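PDB 7BOB: endo-beta-mannanase from Opitutaceae bacterium TAV5, which probably removes mannose units from the chain ends of beta-1,4-mannans as a family 5 exo-beta-1,4-mannosidase, working as a homotrimer. Local coordinates for residues R80-L85 with K142-H147; T136-L141 with E184-A189; G241-N246 with D296-A301; L259-L264 with R300-A305; G508-T513 with E573-A578. One frame throughout, in Å; residues are numbered along the deposited sequence.

In the fold
Interactions 1 to 4 belong to the eight-stranded barrel of the family 5 domain, and interaction 5 to the C-terminal domain. Interactions 1 and 2, with centres about 11 Å apart, each pack a barrel helix on a helix-to-strand loop and touch through Lys-142 CG and Leu-186 CD2 at 3.6 Å. Interactions 3 and 4, centres about 6 Å apart, share Arg-300 and Ala-301 on helix 292-309. Residues 241-246 probably border the active site, since Tyr-242 OH bonds Glu-281, at the end of strand 277-282, consistent with the nucleophile position of family 5. Interaction 5 lies about 24 Å from interaction 4 and 57 Å from interaction 1, centre to centre, with interaction 1 across the chain's centre.

Interaction 1: residues R80-L85 with K142-H147; sequences RLLRLL and KPFATH
Phe-144 lays its ring against the flank of helix 75-89, and nearly all of the contact turns on where that ring sits. Leu-85 supplies the tight half. Its CB stands 3.6 Å from the centroid of the Phe-144 ring and only 5° off the ring normal, a CH-pi contact over the middle of one face. From the same leucine, CD1 reaches CD2 of Phe-144 at 3.7 Å, so the branch follows the rim while the stem covers the centre. The ring is brought there by a chi1 of -58°, which sets CG of Phe-144 anti to its own carbonyl carbon. Leu-85 is buried, its other contacts including Phe-59 of strand 56-62.

The looser half faces solvent. Leu-82, an exposed residue one turn earlier, crosses the aromatic side chain at about a right angle and comes to the ring edge, CG to Phe-144 CE2 being 4.1 Å. No hydrogen bond spans the two segments. An alanine at Phe-144 would strip the cover from Leu-85 CB and is likely to open a gap between helix and loop, with Leu-82 deprived of its aromatic neighbour.

Helix 75-89 precedes strand 94-101, and the loop of Phe-144 runs from helix 124-141 into strand 151-154. The contact thus ties a barrel helix to the next helix-to-strand connection, on the side remote from the catalytic end, as expected in a (beta/alpha)8 barrel.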
# COMPACT_ATOMS: atom_id res chain seq x y z
N ARG A 80 -22.39 33.16 25.02
CA ARG A 80 -21.24 32.68 25.78
C ARG A 80 -19.93 33.11 25.12
O ARG A 80 -18.99 33.50 25.81
CB ARG A 80 -21.35 31.17 25.93
CG ARG A 80 -22.45 30.82 26.89
CD ARG A 80 -22.82 29.35 26.83
NE ARG A 80 -23.95 29.09 27.71
CZ ARG A 80 -24.54 27.91 27.87
NH1 ARG A 80 -24.13 26.84 27.18
NH2 ARG A 80 -25.56 27.80 28.71
N LEU A 81 -19.87 33.07 23.78
CA LEU A 81 -18.69 33.60 23.10
C LEU A 81 -18.42 35.04 23.52
O LEU A 81 -17.29 35.39 23.90
CB LEU A 81 -18.85 33.50 21.58
CG LEU A 81 -17.68 33.95 20.68
CD1 LEU A 81 -16.34 33.40 21.15
CD2 LEU A 81 -17.90 33.58 19.21
N LEU A 82 -19.45 35.89 23.49
CA LEU A 82 -19.21 37.29 23.84
C LEU A 82 -18.78 37.42 25.30
O LEU A 82 -17.91 38.23 25.61
CB LEU A 82 -20.44 38.15 23.53
CG LEU A 82 -20.19 39.67 23.77
CD1 LEU A 82 -20.80 40.58 22.67
CD2 LEU A 82 -20.63 40.17 25.17
N ARG A 83 -19.35 36.61 26.20
CA ARG A 83 -18.95 36.69 27.61
C ARG A 83 -17.48 36.30 27.78
O ARG A 83 -16.76 36.91 28.57
CB ARG A 83 -19.87 35.81 28.47
CG ARG A 83 -21.39 36.26 28.44
CD ARG A 83 -22.25 35.59 29.53
NE ARG A 83 -21.76 35.99 30.85
CZ ARG A 83 -22.51 36.13 31.94
NH1 ARG A 83 -23.83 35.91 31.90
NH2 ARG A 83 -21.94 36.50 33.08
N LEU A 84 -17.02 35.28 27.02
CA LEU A 84 -15.61 34.89 27.08
C LEU A 84 -14.71 36.00 26.56
O LEU A 84 -13.75 36.38 27.23
CB LEU A 84 -15.38 33.60 26.29
CG LEU A 84 -14.03 32.89 26.37
CD1 LEU A 84 -13.63 32.62 27.80
CD2 LEU A 84 -14.10 31.57 25.57
N LEU A 85 -15.01 36.53 25.36
CA LEU A 85 -14.19 37.60 24.79
C LEU A 85 -14.06 38.76 25.76
O LEU A 85 -12.96 39.30 25.97
CB LEU A 85 -14.79 38.09 23.49
CG LEU A 85 -14.81 37.04 22.37
CD1 LEU A 85 -15.73 37.45 21.23
CD2 LEU A 85 -13.37 36.81 21.87
N LYS A 142 -16.03 41.13 15.76
CA LYS A 142 -15.74 42.51 15.37
C LYS A 142 -15.74 43.48 16.54
O LYS A 142 -14.83 44.33 16.60
CB LYS A 142 -16.73 42.97 14.28
CG LYS A 142 -16.35 44.31 13.67
CD LYS A 142 -17.22 44.67 12.46
CE LYS A 142 -16.76 45.98 11.83
NZ LYS A 142 -17.80 46.59 10.96
N PRO A 143 -16.67 43.41 17.51
CA PRO A 143 -16.57 44.32 18.67
C PRO A 143 -15.31 44.14 19.49
O PRO A 143 -15.08 44.94 20.40
CB PRO A 143 -17.83 43.98 19.49
CG PRO A 143 -18.81 43.51 18.48
CD PRO A 143 -17.97 42.72 17.47
N PHE A 144 -14.49 43.14 19.21
CA PHE A 144 -13.24 42.98 19.94
C PHE A 144 -12.02 43.03 19.03
O PHE A 144 -10.92 42.72 19.48
CB PHE A 144 -13.26 41.68 20.74
CG PHE A 144 -14.40 41.60 21.71
CD1 PHE A 144 -14.24 42.01 23.03
CD2 PHE A 144 -15.64 41.13 21.31
CE1 PHE A 144 -15.28 41.95 23.92
CE2 PHE A 144 -16.69 41.06 22.20
CZ PHE A 144 -16.50 41.47 23.51
N ALA A 145 -12.19 43.52 17.80
CA ALA A 145 -11.19 43.36 16.74
C ALA A 145 -9.80 43.82 17.16
O ALA A 145 -8.80 43.21 16.75
CB ALA A 145 -11.63 44.12 15.49
N THR A 146 -9.70 44.87 17.97
CA THR A 146 -8.39 45.37 18.35
C THR A 146 -7.82 44.66 19.57
O THR A 146 -6.69 44.94 19.95
CB THR A 146 -8.44 46.87 18.65
OG1 THR A 146 -9.31 47.08 19.77
CG2 THR A 146 -8.98 47.65 17.45
N HIS A 147 -8.58 43.78 20.21
CA HIS A 147 -8.04 43.05 21.35
C HIS A 147 -7.78 41.58 21.04
O HIS A 147 -7.49 40.80 21.95
CB HIS A 147 -8.97 43.21 22.54
CG HIS A 147 -9.31 44.64 22.82
ND1 HIS A 147 -8.35 45.59 23.12
CD2 HIS A 147 -10.49 45.30 22.79
CE1 HIS A 147 -8.92 46.76 23.28
NE2 HIS A 147 -10.23 46.62 23.10

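Interaction 2: residues T136-L141 with E184-A189; sequences TITTHL and EVLPEA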
# COMPACT_ATOMS: atom_id res chain seq x y z
N THR A 136 -20.09 34.70 9.95
CA THR A 136 -20.93 34.88 11.13
C THR A 136 -20.10 35.04 12.39
O THR A 136 -20.35 35.93 13.20
CB THR A 136 -21.88 33.71 11.29
OG1 THR A 136 -22.72 33.61 10.14
CG2 THR A 136 -22.71 33.91 12.54
N ILE A 137 -19.13 34.15 12.60
CA ILE A 137 -18.32 34.24 13.81
C ILE A 137 -17.53 35.54 13.80
O ILE A 137 -17.51 36.27 14.80
CB ILE A 137 -17.40 33.02 13.97
CG1 ILE A 137 -18.22 31.73 13.95
CG2 ILE A 137 -16.61 33.14 15.26
CD1 ILE A 137 -19.28 31.65 15.05
N THR A 138 -16.89 35.86 12.67
CA THR A 138 -16.14 37.11 12.57
C THR A 138 -17.02 38.31 12.92
O THR A 138 -16.56 39.23 13.59
CB THR A 138 -15.54 37.26 11.17
OG1 THR A 138 -14.83 36.07 10.81
CG2 THR A 138 -14.58 38.43 11.13
N THR A 139 -18.28 38.29 12.48
CA THR A 139 -19.21 39.34 12.88
C THR A 139 -19.25 39.49 14.39
O THR A 139 -19.17 40.60 14.92
CB THR A 139 -20.60 39.05 12.32
OG1 THR A 139 -20.65 39.45 10.94
CG2 THR A 139 -21.66 39.81 13.09
N HIS A 140 -19.31 38.37 15.12
CA HIS A 140 -19.38 38.45 16.57
C HIS A 140 -18.04 38.75 17.23
O HIS A 140 -18.03 39.06 18.43
CB HIS A 140 -19.94 37.15 17.13
CG HIS A 140 -21.41 37.03 16.92
ND1 HIS A 140 -22.33 37.32 17.91
CD2 HIS A 140 -22.12 36.70 15.83
CE1 HIS A 140 -23.55 37.14 17.44
NE2 HIS A 140 -23.45 36.77 16.17
N LEU A 141 -16.94 38.65 16.50
CA LEU A 141 -15.64 39.08 17.01
C LEU A 141 -15.36 40.54 16.75
O LEU A 141 -14.48 41.12 17.41
CB LEU A 141 -14.50 38.25 16.38
CG LEU A 141 -14.58 36.73 16.46
CD1 LEU A 141 -13.51 36.14 15.56
CD2 LEU A 141 -14.36 36.28 17.89
N GLU A 184 -14.41 39.81 4.67
CA GLU A 184 -15.63 40.57 4.38
C GLU A 184 -16.14 41.30 5.61
O GLU A 184 -16.95 42.22 5.47
CB GLU A 184 -16.72 39.65 3.84
CG GLU A 184 -16.57 39.29 2.38
CD GLU A 184 -17.60 38.27 1.93
OE1 GLU A 184 -18.69 38.23 2.56
OE2 GLU A 184 -17.33 37.49 0.98
N VAL A 185 -15.67 40.92 6.79
CA VAL A 185 -16.06 41.56 8.04
C VAL A 185 -14.89 42.33 8.67
O VAL A 185 -15.07 43.45 9.14
CB VAL A 185 -16.63 40.52 9.02
CG1 VAL A 185 -16.86 41.13 10.41
CG2 VAL A 185 -17.90 39.92 8.45
N LEU A 186 -13.69 41.74 8.68
CA LEU A 186 -12.52 42.37 9.28
C LEU A 186 -11.39 42.33 8.26
O LEU A 186 -10.47 41.50 8.36
CB LEU A 186 -12.12 41.68 10.59
CG LEU A 186 -13.08 41.77 11.76
CD1 LEU A 186 -12.57 40.93 12.92
CD2 LEU A 186 -13.24 43.23 12.18
N PRO A 187 -11.42 43.22 7.26
CA PRO A 187 -10.44 43.13 6.16
C PRO A 187 -8.99 43.18 6.61
O PRO A 187 -8.13 42.67 5.88
CB PRO A 187 -10.79 44.33 5.27
CG PRO A 187 -11.64 45.24 6.16
CD PRO A 187 -12.39 44.31 7.05
N GLU A 188 -8.69 43.77 7.76
CA GLU A 188 -7.31 43.92 8.22
C GLU A 188 -6.92 42.92 9.30
O GLU A 188 -5.84 43.04 9.89
CB GLU A 188 -7.08 45.35 8.74
CG GLU A 188 -7.25 46.43 7.68
CD GLU A 188 -6.59 46.05 6.35
OE1 GLU A 188 -5.36 45.86 6.33
OE2 GLU A 188 -7.31 45.93 5.34
N ALA A 189 -7.78 41.95 9.58
CA ALA A 189 -7.48 40.98 10.63
C ALA A 189 -6.22 40.18 10.29
O ALA A 189 -5.87 39.97 9.12
CB ALA A 189 -8.66 40.02 10.81
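Thr-139 and Val-185 bring the two backbones nearest, with 6.2 Å between their CA atoms where the last turns of helix 124-141 pass the loop that follows helix 168-183. The side chains interlock through methyl groups. Thr-138 carries most of the load: its CG2 lies 3.6 Å from Val-185 CB and 3.7 Å from Leu-186 CD1, fitting against both residues at once. A chi1 of -51° explains this division of labour, for it swings CG2 of Thr-138 anti to the backbone N and out to the loop, while OG1 turns back to bond the carbonyl O of Ala-134 in the preceding helical turn. The hydroxyl is therefore satisfied inside its own helix, and this side chain offers its methyl to the loop.

In a (beta/alpha)8 barrel each helix packs beside the next, and here helix 124-141 meets the connection from helix 168-183 to strand 191-192. That connection folds back in a type I beta turn from Leu-186 to Ala-189, closed by Ala-189 N on Leu-186 O at 3.0 Å. Nearer the surface, Thr-139 OG1 stands 3.7 Å from Val-185 CG2, the two side chains crossing at about a right angle, and also makes a weak hydrogen bond to Arg-135 O. Glu-184 adds a charged tie, a salt bridge to Arg-135, one turn before Thr-139, while Leu-186 reaches inward to Ile-151 of strand 151-154.

Interaction 3: residues G241-N246 with D296-A301; sequences GYPVPN and DAYLRA
The phenol ring of Tyr-298 receives Pro-243 obliquely, while a water molecule sits at its edge in the ring plane. Pro-243 CB is 4.0 Å from Tyr-298 CZ, and Pro-243 CD comes to 3.9 Å from the hydroxyl oxygen of Tyr-298, so the pyrrolidine borders the polar end of the ring. Tyr-298 leans out from helix 292-309 with CG anti to its backbone N, chi1 171°, which carries the ring across to the loop after strand 237-241. Leu-255 and Arg-261 also touch this tyrosine.

No direct hydrogen bond links the segments; water does the joining. Tyr-298 OH donates to the water at 2.6 Å, and the water in turn donates to the carbonyl O of Gly-241 at 2.9 Å. A second flat group, the guanidinium of Arg-300, stays within the helix: its NE bonds Asp-296 OD1 at 2.8 Å, the carboxylate oxygen lying in the guanidinium plane, in a salt bridge one turn apart.

The loop serves two further places. The hydroxyl of Tyr-242 bonds Glu-281, which by its place at the end of strand 277-282 is probably the nucleophile, as in other family 5 enzymes, whereas Asn-246 ND2 bonds the carbonyl O of Arg-517 of a second subunit. The chemistry implies a one-way chain, hydroxyl to water to carbonyl, that satisfies polar atoms buried beside an otherwise apolar contact.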
# COMPACT_ATOMS: atom_id res chain seq x y z
N GLY A 241 4.27 21.31 17.87
CA GLY A 241 5.22 20.23 17.97
C GLY A 241 5.32 19.64 19.35
O GLY A 241 5.21 20.35 20.36
N TYR A 242 5.51 18.33 19.38
CA TYR A 242 5.57 17.54 20.59
C TYR A 242 6.69 16.53 20.47
O TYR A 242 7.11 16.19 19.36
CB TYR A 242 4.24 16.82 20.82
CG TYR A 242 3.07 17.75 20.86
CD1 TYR A 242 2.42 18.15 19.69
CD2 TYR A 242 2.60 18.24 22.08
CE1 TYR A 242 1.29 19.04 19.76
CE2 TYR A 242 1.51 19.09 22.15
CZ TYR A 242 0.86 19.49 20.99
OH TYR A 242 -0.23 20.35 21.10
N PRO A 243 7.20 16.02 21.59
CA PRO A 243 8.35 15.08 21.56
C PRO A 243 8.02 13.61 21.33
O PRO A 243 8.96 12.81 21.26
CB PRO A 243 8.96 15.28 22.96
CG PRO A 243 7.78 15.67 23.85
CD PRO A 243 6.87 16.47 22.96
N VAL A 244 6.76 13.22 21.18
CA VAL A 244 6.35 11.82 21.03
C VAL A 244 7.13 11.21 19.87
O VAL A 244 7.08 11.72 18.74
CB VAL A 244 4.83 11.69 20.82
CG1 VAL A 244 4.38 10.23 20.81
CG2 VAL A 244 4.07 12.45 21.89
N PRO A 245 7.92 10.16 20.11
CA PRO A 245 8.79 9.66 19.03
C PRO A 245 8.04 9.29 17.75
O PRO A 245 8.50 9.65 16.66
CB PRO A 245 9.47 8.45 19.68
CG PRO A 245 9.56 8.83 21.11
CD PRO A 245 8.25 9.56 21.41
N ASN A 246 6.90 8.61 17.80
CA ASN A 246 6.36 8.18 16.51
C ASN A 246 5.44 9.23 15.86
O ASN A 246 4.80 8.91 14.85
CB ASN A 246 5.65 6.82 16.63
CG ASN A 246 4.49 6.84 17.58
OD1 ASN A 246 4.13 7.88 18.10
ND2 ASN A 246 3.89 5.68 17.82
N ASP A 296 11.62 19.54 32.41
CA ASP A 296 12.27 20.82 32.70
C ASP A 296 13.48 21.04 31.80
O ASP A 296 13.63 22.10 31.18
CB ASP A 296 12.63 20.84 34.19
CG ASP A 296 13.57 21.93 34.56
OD1 ASP A 296 13.22 23.11 34.40
OD2 ASP A 296 14.65 21.60 35.04
N ALA A 297 14.34 20.02 31.67
CA ALA A 297 15.51 20.15 30.79
C ALA A 297 15.09 20.27 29.33
O ALA A 297 15.70 21.04 28.57
CB ALA A 297 16.45 18.95 30.98
N TYR A 298 14.04 19.53 28.93
CA TYR A 298 13.56 19.63 27.56
C TYR A 298 13.12 21.05 27.23
O TYR A 298 13.48 21.61 26.19
CB TYR A 298 12.40 18.64 27.34
CG TYR A 298 11.69 18.79 26.02
CD1 TYR A 298 12.21 18.22 24.86
CD2 TYR A 298 10.48 19.48 25.93
CE1 TYR A 298 11.56 18.35 23.64
CE2 TYR A 298 9.80 19.59 24.71
CZ TYR A 298 10.35 19.03 23.57
OH TYR A 298 9.69 19.16 22.37
N LEU A 299 12.32 21.64 28.13
CA LEU A 299 11.82 22.98 27.86
C LEU A 299 12.95 23.98 27.81
O LEU A 299 12.96 24.86 26.93
CB LEU A 299 10.79 23.37 28.92
CG LEU A 299 9.49 22.55 28.87
CD1 LEU A 299 8.56 22.95 29.99
CD2 LEU A 299 8.79 22.67 27.52
N ARG A 300 13.95 23.84 28.70
CA ARG A 300 15.07 24.77 28.69
C ARG A 300 15.89 24.66 27.41
O ARG A 300 16.62 25.60 27.08
CB ARG A 300 15.97 24.55 29.92
CG ARG A 300 15.34 25.21 31.16
CD ARG A 300 15.72 24.53 32.47
NE ARG A 300 14.96 25.11 33.57
CZ ARG A 300 15.17 26.34 34.06
NH1 ARG A 300 16.12 27.10 33.55
NH2 ARG A 300 14.42 26.81 35.05
N ALA A 301 15.78 23.54 26.68
CA ALA A 301 16.44 23.49 25.39
C ALA A 301 15.54 24.03 24.27
O ALA A 301 15.96 24.89 23.48
CB ALA A 301 16.89 22.05 25.08
O HOH W 1 7.36 20.34 22.25

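Interaction 4: residues L259-L264 with R300-A305; sequences LTRSLL and RAILPA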
# COMPACT_ATOMS: atom_id res chain seq x y z
N LEU A 259 18.26 14.67 19.43
CA LEU A 259 17.47 14.56 18.19
C LEU A 259 16.04 15.04 18.41
O LEU A 259 15.56 15.94 17.72
CB LEU A 259 17.46 13.12 17.66
CG LEU A 259 16.76 12.81 16.30
CD1 LEU A 259 15.23 12.68 16.41
CD2 LEU A 259 17.08 13.84 15.22
N THR A 260 15.34 14.44 19.37
CA THR A 260 13.98 14.87 19.70
C THR A 260 13.93 16.38 19.94
O THR A 260 13.07 17.08 19.39
CB THR A 260 13.45 14.13 20.93
OG1 THR A 260 13.46 12.72 20.69
CG2 THR A 260 12.03 14.59 21.27
N ARG A 261 14.87 16.90 20.75
CA ARG A 261 14.90 18.34 21.04
C ARG A 261 15.15 19.18 19.79
O ARG A 261 14.73 20.33 19.75
CB ARG A 261 15.99 18.69 22.07
CG ARG A 261 15.76 18.09 23.44
CD ARG A 261 17.03 18.18 24.27
NE ARG A 261 16.81 17.75 25.65
CZ ARG A 261 17.58 18.11 26.68
NH1 ARG A 261 18.63 18.90 26.49
NH2 ARG A 261 17.29 17.66 27.90
N SER A 262 15.78 18.63 18.77
CA SER A 262 15.99 19.47 17.60
C SER A 262 14.77 19.53 16.67
O SER A 262 14.78 20.32 15.72
CB SER A 262 17.20 18.97 16.82
OG SER A 262 16.91 17.74 16.17
N LEU A 263 13.73 18.73 16.91
CA LEU A 263 12.64 18.63 15.93
C LEU A 263 11.86 19.94 15.82
O LEU A 263 11.73 20.51 14.73
CB LEU A 263 11.70 17.49 16.32
CG LEU A 263 12.29 16.09 16.21
CD1 LEU A 263 11.41 15.13 17.02
CD2 LEU A 263 12.36 15.69 14.74
N LEU A 264 11.33 20.42 16.94
CA LEU A 264 10.50 21.62 16.88
C LEU A 264 11.28 22.83 16.36
O LEU A 264 10.79 23.50 15.42
CB LEU A 264 9.86 21.84 18.25
CG LEU A 264 8.67 22.78 18.42
CD1 LEU A 264 7.64 22.51 17.37
CD2 LEU A 264 8.07 22.63 19.83
N ARG A 300 13.95 23.84 28.70
CA ARG A 300 15.07 24.77 28.69
C ARG A 300 15.89 24.66 27.41
O ARG A 300 16.62 25.60 27.08
CB ARG A 300 15.97 24.55 29.92
CG ARG A 300 15.34 25.21 31.16
CD ARG A 300 15.72 24.53 32.47
NE ARG A 300 14.96 25.11 33.57
CZ ARG A 300 15.17 26.34 34.06
NH1 ARG A 300 16.12 27.10 33.55
NH2 ARG A 300 14.42 26.81 35.05
N ALA A 301 15.78 23.54 26.68
CA ALA A 301 16.44 23.49 25.39
C ALA A 301 15.54 24.03 24.27
O ALA A 301 15.96 24.89 23.48
CB ALA A 301 16.89 22.05 25.08
N ILE A 302 14.30 23.55 24.17
CA ILE A 302 13.58 23.81 22.93
C ILE A 302 13.06 25.24 22.84
O ILE A 302 12.99 25.79 21.74
CB ILE A 302 12.43 22.80 22.75
CG1 ILE A 302 11.45 22.92 23.90
CG2 ILE A 302 13.00 21.38 22.60
CD1 ILE A 302 10.02 23.02 23.42
N LEU A 303 12.71 25.88 23.98
CA LEU A 303 12.14 27.22 23.90
C LEU A 303 13.16 28.25 23.42
O LEU A 303 12.84 29.00 22.48
CB LEU A 303 11.52 27.61 25.24
CG LEU A 303 10.29 26.77 25.59
CD1 LEU A 303 9.77 27.14 26.98
CD2 LEU A 303 9.20 26.95 24.52
N PRO A 304 14.38 28.35 23.99
CA PRO A 304 15.35 29.29 23.39
C PRO A 304 15.70 28.94 21.95
O PRO A 304 15.82 29.84 21.10
CB PRO A 304 16.57 29.20 24.33
CG PRO A 304 16.05 28.60 25.61
CD PRO A 304 14.91 27.69 25.19
N ALA A 305 15.82 27.64 21.62
CA ALA A 305 16.07 27.27 20.23
C ALA A 305 14.92 27.69 19.32
O ALA A 305 15.14 28.22 18.23
CB ALA A 305 16.34 25.77 20.13
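Ile-302 meets Arg-261 through a branch set by an uncommon torsion: with chi1 at 61°, CG1 lies between the backbone N and the carbonyl carbon, and CG2, anti to the carbonyl carbon, is turned to the neighbouring helix. There CG2 of Ile-302 rests 3.5 Å from the carbonyl O of Arg-261 and 4.1 Å from that residue's CB. The backbones are nearest at this same pair, with 5.9 Å between the CA atoms of Arg-261 and Ile-302. Arg-261 has CG anti to its own carbonyl carbon (chi1 -64°) and runs extended from CG to NE. This stretched chain passes Ala-301, whose CB is 4.0 Å from Arg-261 CD and 3.9 Å from its NH1. The guanidinium is not left without a polar mate, since NE bonds the carbonyl O of Leu-255.

Further along, Leu-264 CD2 touches Ile-302 CD1 at 4.1 Å, the two side chains meeting obliquely. The axes of the two segments, running in nearly the same sense at 28° to each other, approach to 8.9 Å. Within 259-264, Leu-259 O accepts from both the N and the OG of Ser-262, the hydroxyl arriving in the carbonyl plane on a lone pair at 2.7 Å.

Helices 258-272 and 292-309, before and after strand 277-282 in the chain, are neighbours in the outer layer of a (beta/alpha)8 barrel. Beneath them Leu-264 presses on Leu-279 and Phe-282 of strand 277-282; Leu-303 and Pro-304 meet Tyr-353 of helix 352-364, and Leu-259, Ser-262 and Leu-263 pack on helix 406-422 of the C-terminal domain.

Interaction 5: residues G508-T513 with E573-A578; sequences GPYEFT and EASWSA
A two-stranded antiparallel ribbon, 501-505 with 508-512, packs against helix 569-583 through Tyr-510, which spans the gap to Ser-575. The strand axis runs at 89° to that of the helix and stays 9.7 Å from it at closest approach, a separation that a long aromatic side chain can bridge. Tyr-510 has CG anti to its carbonyl carbon (chi1 -73°), which carries the ring out towards the helix, and its hydroxyl donates to the carbonyl O of Ser-575 at 2.5 Å. The oxygen lies at the ring edge, near its plane, but relative to the peptide the donor stands above the carbonyl plane, 40° out of it, and so misses the lone-pair direction.

Two carbons lie beside this bond. Ser-575 CB is 3.6 Å and Ala-578 CB 3.9 Å from the same phenolic oxygen, while Ser-575 OG is engaged by the carbonyl O of Gln-572. Ribbon and helix both belong to the C-terminal alpha/beta domain, which follows the barrel in the chain and is built round a mixed sheet of seven strands. Here the helix also carries Trp-579, which meets Tyr-510 and Phe-512 edge-to-face, and Trp-576, whose ring stacks with Phe-562. A phenylalanine in place of Tyr-510 would probably keep the aromatic packing yet leave the Ser-575 carbonyl without its hydroxyl donor. On its strand side, Tyr-510 pairs through its backbone with Thr-503 and packs its side chain on Thr-503 and Thr-505.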
# COMPACT_ATOMS: atom_id res chain seq x y z
N GLY A 508 37.80 7.54 10.59
CA GLY A 508 37.25 6.22 10.74
C GLY A 508 36.56 5.68 9.51
O GLY A 508 36.48 6.32 8.46
N PRO A 509 36.03 4.46 9.64
CA PRO A 509 35.40 3.76 8.52
C PRO A 509 33.92 4.09 8.36
O PRO A 509 33.22 4.46 9.31
CB PRO A 509 35.57 2.30 8.93
CG PRO A 509 35.38 2.35 10.44
CD PRO A 509 36.02 3.65 10.87
N TYR A 510 33.44 3.91 7.13
CA TYR A 510 32.06 4.20 6.78
C TYR A 510 31.56 3.19 5.77
O TYR A 510 32.32 2.72 4.91
CB TYR A 510 31.91 5.59 6.18
CG TYR A 510 32.06 6.68 7.19
CD1 TYR A 510 30.97 7.11 7.93
CD2 TYR A 510 33.31 7.26 7.43
CE1 TYR A 510 31.10 8.13 8.89
CE2 TYR A 510 33.46 8.27 8.38
CZ TYR A 510 32.35 8.70 9.10
OH TYR A 510 32.49 9.68 10.04
N GLU A 511 30.28 2.85 5.86
CA GLU A 511 29.65 1.97 4.89
C GLU A 511 28.30 2.56 4.51
O GLU A 511 27.46 2.79 5.38
CB GLU A 511 29.47 0.56 5.44
CG GLU A 511 28.76 -0.37 4.50
CD GLU A 511 28.48 -1.71 5.12
OE1 GLU A 511 29.46 -2.38 5.51
OE2 GLU A 511 27.30 -2.07 5.25
N PHE A 512 28.10 2.80 3.21
CA PHE A 512 26.86 3.33 2.67
C PHE A 512 26.13 2.23 1.90
O PHE A 512 26.63 1.75 0.88
CB PHE A 512 27.13 4.51 1.75
CG PHE A 512 27.85 5.63 2.43
CD1 PHE A 512 27.18 6.46 3.30
CD2 PHE A 512 29.20 5.83 2.22
CE1 PHE A 512 27.84 7.50 3.95
CE2 PHE A 512 29.87 6.87 2.87
CZ PHE A 512 29.19 7.70 3.73
N THR A 513 24.94 1.85 2.39
CA THR A 513 24.12 0.84 1.74
C THR A 513 23.03 1.41 0.85
O THR A 513 22.41 0.65 0.11
CB THR A 513 23.47 -0.07 2.79
OG1 THR A 513 22.53 0.71 3.55
CG2 THR A 513 24.52 -0.67 3.71
N GLU A 573 26.44 7.32 15.90
CA GLU A 573 26.05 8.72 15.69
C GLU A 573 27.25 9.67 15.64
O GLU A 573 27.28 10.61 14.84
CB GLU A 573 25.07 9.14 16.79
CG GLU A 573 24.17 10.24 16.35
CD GLU A 573 23.31 10.81 17.46
OE1 GLU A 573 22.71 10.03 18.25
OE2 GLU A 573 23.24 12.05 17.53
N ALA A 574 28.25 9.45 16.50
CA ALA A 574 29.41 10.35 16.51
C ALA A 574 30.09 10.38 15.14
O ALA A 574 30.44 11.45 14.63
CB ALA A 574 30.41 9.93 17.58
N SER A 575 30.25 9.21 14.52
CA SER A 575 30.87 9.18 13.20
C SER A 575 29.95 9.76 12.13
O SER A 575 30.40 10.47 11.23
CB SER A 575 31.32 7.76 12.87
OG SER A 575 30.23 6.88 12.76
N TRP A 576 28.63 9.50 12.23
CA TRP A 576 27.70 10.17 11.33
C TRP A 576 27.95 11.67 11.32
O TRP A 576 28.08 12.30 10.26
CB TRP A 576 26.25 9.88 11.73
CG TRP A 576 25.86 8.45 11.62
CD1 TRP A 576 26.58 7.44 11.03
CD2 TRP A 576 24.66 7.85 12.13
NE1 TRP A 576 25.90 6.25 11.15
CE2 TRP A 576 24.72 6.47 11.81
CE3 TRP A 576 23.54 8.34 12.82
CZ2 TRP A 576 23.70 5.58 12.16
CZ3 TRP A 576 22.54 7.46 13.18
CH2 TRP A 576 22.61 6.09 12.83
N SER A 577 28.04 12.27 12.50
CA SER A 577 28.21 13.70 12.57
C SER A 577 29.63 14.10 12.14
O SER A 577 29.82 15.09 11.43
CB SER A 577 27.88 14.16 13.99
OG SER A 577 28.35 15.45 14.27
N ALA A 578 30.63 13.31 12.52
CA ALA A 578 31.99 13.58 12.06
C ALA A 578 32.09 13.55 10.53
O ALA A 578 32.95 14.23 9.96
CB ALA A 578 32.96 12.57 12.68